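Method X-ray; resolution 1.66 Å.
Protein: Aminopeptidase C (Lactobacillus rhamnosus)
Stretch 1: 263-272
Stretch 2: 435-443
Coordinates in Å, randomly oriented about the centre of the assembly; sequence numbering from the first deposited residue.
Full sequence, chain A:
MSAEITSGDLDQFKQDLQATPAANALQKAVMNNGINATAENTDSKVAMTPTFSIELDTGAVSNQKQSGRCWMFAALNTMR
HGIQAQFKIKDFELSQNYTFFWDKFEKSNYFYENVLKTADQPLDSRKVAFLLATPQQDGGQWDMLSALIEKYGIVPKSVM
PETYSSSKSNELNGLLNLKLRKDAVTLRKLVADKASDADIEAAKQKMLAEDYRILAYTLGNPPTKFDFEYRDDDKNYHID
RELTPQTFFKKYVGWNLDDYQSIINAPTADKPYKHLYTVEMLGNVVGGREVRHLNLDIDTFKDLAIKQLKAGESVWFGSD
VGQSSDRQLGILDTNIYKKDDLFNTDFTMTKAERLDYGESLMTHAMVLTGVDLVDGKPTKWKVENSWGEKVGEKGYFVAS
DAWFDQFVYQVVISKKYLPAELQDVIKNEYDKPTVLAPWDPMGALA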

# COMPACT_ATOMS: atom_id res chain seq x y z
N ILE A 263 1.38 -14.96 43.12
CA ILE A 263 0.20 -15.76 43.51
C ILE A 263 -0.30 -16.47 42.28
O ILE A 263 -0.41 -15.83 41.21
N ILE A 264 -0.58 -17.77 42.43
CA ILE A 264 -1.16 -18.55 41.30
C ILE A 264 -2.50 -19.09 41.69
O ILE A 264 -2.84 -19.11 42.88
N ASN A 265 -3.28 -19.51 40.67
CA ASN A 265 -4.52 -20.24 40.88
C ASN A 265 -4.46 -21.41 39.93
O ASN A 265 -4.79 -21.27 38.74
N ALA A 266 -3.99 -22.54 40.44
CA ALA A 266 -3.85 -23.74 39.68
C ALA A 266 -4.63 -24.85 40.47
O ALA A 266 -4.10 -25.42 41.44
N PRO A 267 -5.90 -25.05 40.13
CA PRO A 267 -6.80 -25.81 40.98
C PRO A 267 -6.70 -27.33 40.75
O PRO A 267 -7.70 -28.02 40.58
N THR A 268 -5.51 -27.83 40.76
CA THR A 268 -5.26 -29.23 40.44
C THR A 268 -4.94 -29.98 41.71
O THR A 268 -4.61 -29.39 42.76
N ALA A 269 -5.10 -31.29 41.65
CA ALA A 269 -4.99 -32.11 42.89
C ALA A 269 -3.58 -32.11 43.50
O ALA A 269 -3.43 -32.25 44.71
N ASP A 270 -2.55 -31.98 42.68
CA ASP A 270 -1.17 -31.96 43.18
C ASP A 270 -0.79 -30.61 43.85
O ASP A 270 0.34 -30.47 44.30
N LYS A 271 -1.68 -29.61 43.82
CA LYS A 271 -1.37 -28.26 44.29
C LYS A 271 -2.36 -27.73 45.31
O LYS A 271 -3.14 -26.81 45.04
N PRO A 272 -2.34 -28.30 46.54
CA PRO A 272 -3.22 -27.70 47.50
C PRO A 272 -2.89 -26.23 47.75
O PRO A 272 -1.72 -25.80 47.65
N VAL A 435 8.38 -28.66 45.11
CA VAL A 435 9.14 -28.54 43.90
C VAL A 435 8.34 -29.24 42.81
O VAL A 435 8.09 -30.37 42.89
N LEU A 436 7.82 -28.47 41.87
CA LEU A 436 7.15 -29.01 40.70
C LEU A 436 8.18 -29.47 39.68
O LEU A 436 9.30 -28.96 39.62
N ALA A 437 7.76 -30.40 38.84
CA ALA A 437 8.56 -30.88 37.72
C ALA A 437 8.87 -29.75 36.69
O ALA A 437 8.14 -28.84 36.52
N PRO A 438 9.97 -29.87 35.91
CA PRO A 438 10.36 -28.76 34.99
C PRO A 438 9.29 -28.34 33.96
O PRO A 438 9.18 -27.17 33.53
N TRP A 439 8.54 -29.36 33.54
CA TRP A 439 7.54 -29.31 32.46
C TRP A 439 6.17 -29.07 33.11
O TRP A 439 5.13 -29.18 32.46
N ASP A 440 6.14 -28.78 34.41
CA ASP A 440 4.86 -28.30 35.00
C ASP A 440 4.28 -27.12 34.28
O ASP A 440 4.99 -26.22 33.82
N PRO A 441 2.90 -27.02 34.20
CA PRO A 441 2.42 -25.86 33.53
C PRO A 441 2.72 -24.55 34.16
O PRO A 441 2.69 -23.58 33.45
N MSE A 442 2.92 -24.47 35.46
CA MSE A 442 3.29 -23.20 36.09
C MSE A 442 4.77 -22.85 35.95
O MSE A 442 5.23 -21.85 36.53
N GLY A 443 5.52 -23.76 35.34
CA GLY A 443 6.89 -23.50 34.84
C GLY A 443 6.91 -22.78 33.49
O GLY A 443 8.02 -22.48 32.94

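What does the end of the strand at L436 offer to the other stretch? V435 stays out of reach, but L436 points its CA-to-CB bond toward stretch 1 and, with chi1 m and chi2 t, sets its two methyls against the charged pair D270 and K271. The closer approach is to the lysine, whose aliphatic chain is long enough to act as an apolar surface: L436 CD1 lies 3.6 Å from K271 CE. L436 CD2 also lies near the lysine, 3.8 Å from K271 CE, and is 4.2 Å from D270 OD2, a looser contact.

How does the chain pass from this leucine to the polar centre of the contact? It folds through a type I beta turn from A437 to D440, closed by D440 N donating to A437 O at 2.9 Å. A437, P438 and W439 do not reach stretch 1, and D440, the last residue of the turn, is the next to touch it.

What does D440 do there? Its side chain, chi1 t, accepts a hydrogen bond at OD2 from K271 NZ, 2.7 Å away, and the pair forms a salt bridge. K271 reaches it with chi1 m, chi2 and chi3 t, and a final bend at chi4 p. The same ammonium group also forms a salt bridge within its own stretch, K271 NZ to D270 OD2 at 2.9 Å. The two carboxylates therefore come close, D270 OD2 and D440 OD2 being 4.0 Å apart, and the positive charge bonded to both offsets their repulsion. Each aspartate is also held through its other oxygen: T268 OG1 donates to D270 OD1 at 2.7 Å, within the type I beta turn from T268 to K271, while M442 N donates to D440 OD1 at 2.9 Å in a nearly straight bond.

Where does the apolar part of the contact lie? Beyond P441, which points toward stretch 1 without touching it, comes M442, a selenomethionine with the largest covered area of either stretch. With chi1 and chi2 both m and chi3 near 110°, between wells, it packs against I264 and A266. I264, chi1 p and chi2 t, brings its CD1 to 3.8 Å from M442 CG, and A266 CB lies 4.1 Å from M442 SE. K271 CE also comes within 4.3 Å of M442 CG, so the lysine chain links this apolar patch to the leucine. G443, with no side chain, ends the stretch without contact.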

# COMPACT_ATOMS: atom_id res chain seq x y z
CB ILE A 263 -0.81 -14.82 44.13
CG1 ILE A 263 -0.17 -14.28 45.46
CG2 ILE A 263 -2.08 -15.55 44.47
CD1 ILE A 263 -0.95 -13.22 46.10
CB ILE A 264 -0.23 -19.67 40.80
CG1 ILE A 264 0.06 -20.75 41.85
CG2 ILE A 264 1.02 -19.06 40.26
CD1 ILE A 264 0.87 -21.96 41.40
CB ASN A 265 -5.74 -19.39 40.59
CG ASN A 265 -6.99 -20.17 40.70
OD1 ASN A 265 -7.76 -20.31 39.75
ND2 ASN A 265 -7.25 -20.69 41.92
CB ALA A 266 -2.42 -24.03 39.53
CB PRO A 267 -8.15 -25.28 40.60
CG PRO A 267 -8.01 -24.92 39.13
CD PRO A 267 -6.64 -24.29 39.08
CB THR A 268 -4.18 -29.38 39.37
OG1 THR A 268 -3.00 -28.69 39.75
CG2 THR A 268 -4.72 -28.86 37.99
CB ALA A 269 -5.45 -33.52 42.59
CB ASP A 270 -0.19 -32.24 42.02
CG ASP A 270 -0.21 -31.14 40.91
OD1 ASP A 270 -1.33 -30.68 40.52
OD2 ASP A 270 0.90 -30.78 40.38
CB LYS A 271 -1.23 -27.31 43.10
CG LYS A 271 -0.20 -27.73 42.13
CD LYS A 271 -0.16 -26.81 40.92
CE LYS A 271 1.08 -27.05 40.04
NZ LYS A 271 0.98 -28.20 39.11
CB PRO A 272 -2.97 -28.52 48.80
CG PRO A 272 -1.73 -29.30 48.56
CD PRO A 272 -1.63 -29.48 47.08
CB VAL A 435 10.56 -29.09 44.05
CG1 VAL A 435 11.36 -29.00 42.76
CG2 VAL A 435 11.30 -28.34 45.18
CB LEU A 436 6.23 -27.96 40.12
CG LEU A 436 5.21 -27.40 41.13
CD1 LEU A 436 4.54 -26.13 40.65
CD2 LEU A 436 4.22 -28.47 41.56
CB ALA A 437 7.81 -32.05 37.03
CB PRO A 438 11.60 -29.32 34.29
CG PRO A 438 12.17 -30.30 35.26
CD PRO A 438 11.01 -30.91 36.00
CB TRP A 439 7.54 -30.69 31.70
CG TRP A 439 7.63 -31.89 32.59
CD1 TRP A 439 6.62 -32.49 33.27
CD2 TRP A 439 8.81 -32.58 32.92
NE1 TRP A 439 7.12 -33.54 34.04
CE2 TRP A 439 8.46 -33.65 33.78
CE3 TRP A 439 10.14 -32.43 32.55
CZ2 TRP A 439 9.41 -34.49 34.33
CZ3 TRP A 439 11.06 -33.31 33.06
CH2 TRP A 439 10.71 -34.31 33.95
CB ASP A 440 5.04 -27.94 36.50
CG ASP A 440 3.69 -27.83 37.22
OD1 ASP A 440 3.09 -26.72 37.23
OD2 ASP A 440 3.32 -28.84 37.86
CB PRO A 441 0.90 -26.00 33.53
CG PRO A 441 0.62 -27.26 34.18
CD PRO A 441 1.85 -28.04 34.36
CB MSE A 442 2.96 -23.37 37.59
CG MSE A 442 1.44 -23.38 37.89
SE MSE A 442 0.34 -21.91 37.36
CE MSE A 442 -0.66 -22.84 35.94